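Local structure of 3-oxosteroid 1-dehydrogenase (Sterolibacterium denitrificans, 7P18) at residues I11-S15 against V267-G271. The protein probably uses FAD to introduce the 1,2 double bond into the A ring of 3-oxosteroids, passing the electrons to an acceptor. Residues are numbered along the deposited sequence.
Sequences IVVGS and VLGAG. With FAD (flavin-adenine dinucleotide), chain C.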
# COMPACT_ATOMS: atom_id res chain seq x y z
N ILE A 11 -17.12 14.29 12.58
CA ILE A 11 -15.78 14.02 13.13
C ILE A 11 -15.17 12.83 12.37
O ILE A 11 -15.78 11.76 12.34
CB ILE A 11 -15.83 13.79 14.65
CG1 ILE A 11 -16.56 14.93 15.35
CG2 ILE A 11 -14.41 13.63 15.16
CD1 ILE A 11 -16.87 14.64 16.79
N VAL A 12 -13.98 13.04 11.81
CA VAL A 12 -13.21 12.01 11.06
C VAL A 12 -12.09 11.51 11.96
O VAL A 12 -11.28 12.33 12.41
CB VAL A 12 -12.65 12.60 9.76
CG1 VAL A 12 -11.82 11.60 9.00
CG2 VAL A 12 -13.77 13.16 8.87
N VAL A 13 -12.08 10.22 12.23
CA VAL A 13 -11.01 9.55 13.03
C VAL A 13 -9.94 8.99 12.11
O VAL A 13 -10.24 8.06 11.32
CB VAL A 13 -11.62 8.49 13.94
CG1 VAL A 13 -10.54 7.84 14.80
CG2 VAL A 13 -12.74 9.08 14.77
N GLY A 14 -8.72 9.53 12.23
CA GLY A 14 -7.56 9.13 11.44
C GLY A 14 -7.21 10.23 10.47
O GLY A 14 -8.10 10.99 10.11
N SER A 15 -5.96 10.34 10.03
CA SER A 15 -5.53 11.29 8.98
C SER A 15 -4.81 10.55 7.86
O SER A 15 -3.94 11.17 7.25
CB SER A 15 -4.71 12.45 9.51
OG SER A 15 -3.50 11.98 10.06
N VAL A 267 -16.83 9.36 10.91
CA VAL A 267 -16.18 8.55 9.86
C VAL A 267 -14.94 7.90 10.47
O VAL A 267 -14.00 8.65 10.85
CB VAL A 267 -15.81 9.39 8.64
CG1 VAL A 267 -15.16 8.54 7.55
CG2 VAL A 267 -17.03 10.13 8.12
N LEU A 268 -14.95 6.57 10.59
CA LEU A 268 -13.78 5.80 11.08
C LEU A 268 -12.85 5.55 9.89
O LEU A 268 -13.17 4.68 9.05
CB LEU A 268 -14.25 4.49 11.70
CG LEU A 268 -15.20 4.68 12.90
CD1 LEU A 268 -15.59 3.33 13.44
CD2 LEU A 268 -14.59 5.57 13.98
N GLY A 269 -11.74 6.27 9.84
CA GLY A 269 -10.65 6.05 8.87
C GLY A 269 -9.29 5.90 9.55
O GLY A 269 -8.34 6.57 9.14
N ALA A 270 -9.23 5.02 10.54
CA ALA A 270 -8.08 4.90 11.46
C ALA A 270 -7.15 3.77 11.04
O ALA A 270 -6.29 3.41 11.85
CB ALA A 270 -8.59 4.65 12.85
N GLY A 271 -7.36 3.18 9.86
CA GLY A 271 -6.54 2.04 9.41
C GLY A 271 -6.88 0.75 10.08
O GLY A 271 -7.95 0.66 10.72
PA FAD C . -3.59 4.94 7.16
O1A FAD C . -3.12 5.58 5.91
O2A FAD C . -2.51 4.17 7.87
O5B FAD C . -4.16 6.09 8.09
C5B FAD C . -4.72 5.74 9.38
C4B FAD C . -4.40 6.84 10.34
O4B FAD C . -5.23 6.68 11.53
C3B FAD C . -2.94 6.89 10.84
O3B FAD C . -2.40 8.20 10.70
C2B FAD C . -3.04 6.44 12.30
O2B FAD C . -1.97 6.91 13.10
C1B FAD C . -4.45 6.91 12.67
N9A FAD C . -5.04 6.24 13.83
C8A FAD C . -4.89 4.94 14.24
N7A FAD C . -5.50 4.70 15.39
C5A FAD C . -6.11 5.90 15.72
C6A FAD C . -6.92 6.29 16.81
N6A FAD C . -7.20 5.51 17.86
N1A FAD C . -7.36 7.56 16.83
C2A FAD C . -7.04 8.36 15.80
N3A FAD C . -6.24 8.13 14.76
C4A FAD C . -5.83 6.85 14.77
N1 FAD C . -1.89 1.05 -1.43
C2 FAD C . -2.35 1.53 -2.61
O2 FAD C . -3.55 1.38 -2.93
N3 FAD C . -1.56 2.19 -3.46
C4 FAD C . -0.19 2.19 -3.34
O4 FAD C . 0.46 2.90 -4.10
C4X FAD C . 0.36 1.68 -2.14
N5 FAD C . 1.67 1.70 -1.96
C5X FAD C . 2.16 1.27 -0.75
C6 FAD C . 3.55 1.37 -0.49
C7 FAD C . 4.08 1.07 0.75
C7M FAD C . 5.56 1.22 1.01
C8 FAD C . 3.21 0.73 1.80
C8M FAD C . 3.76 0.43 3.19
C9 FAD C . 1.86 0.54 1.55
C9A FAD C . 1.30 0.86 0.29
N10 FAD C . -0.07 0.70 0.01
C10 FAD C . -0.59 1.14 -1.20
C1' FAD C . -1.02 0.34 1.07
C2' FAD C . -1.65 1.62 1.66
O2' FAD C . -0.67 2.56 2.10
C3' FAD C . -2.62 1.32 2.82
O3' FAD C . -3.40 0.15 2.57
C4' FAD C . -3.50 2.52 3.10
O4' FAD C . -2.65 3.64 3.31
C5' FAD C . -4.42 2.35 4.29
O5' FAD C . -5.09 3.61 4.47
P FAD C . -5.95 3.88 5.77
O1P FAD C . -6.41 5.26 5.58
O2P FAD C . -6.87 2.78 6.09
O3P FAD C . -4.82 3.91 6.96
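Val-267 brackets Val-12 of the adjacent strand through both its backbone groups: its N donates to Ile-11 O (3.0 Å, 161° at the hydrogen) and its O accepts from Val-13 N (2.8 Å, 167°). With the two segments running only 21° apart, this pattern identifies a parallel pair in which Val-12 is in register with Val-267 (CA to CA 4.7 Å). Val-267 O also takes a CA-H...O contact from Val-12 CA at 3.5 Å, and on the sheet face that carries both valine side chains Val-12 CG2 lies 4.3 Å from Val-267 CB.

Leu-268 turns to the other face, where its CD2 meets Val-13 CG2 at 4.0 Å; its own backbone bonds on to Tyr-522 of strand 521-523. The pair is thus internal to the five-stranded parallel sheet, strand 10-13 bonding in turn to strand 33-36, as expected of the Rossmann-type FAD-binding fold. Gly-14 opens a sequence that fits the GxGxxA pattern of such folds.

At Gly-269 the strand has ended, yet its N still donates to Val-13 O (2.8 Å, a more bent 140°). Its O receives a CA-H...O contact from Gly-14 CA (3.5 Å, 162°); a CB on Gly-14 would fall 2.1 Å from Gly-269 O, so this approach demands glycine.

Ala-270 packs its CB 4.2 Å from Val-13 CG1, which also reaches adenine C2A of FAD at 3.7 Å, while Ala-270 O lies 3.2 Å from C8A. From residues 11-15, Gly-14 CA comes within 3.4 Å of ribose O4B of FAD. Gly-271, at positive phi, passes the pyrophosphate with its CA 3.4 Å from O2P, where a side chain would crowd O3P.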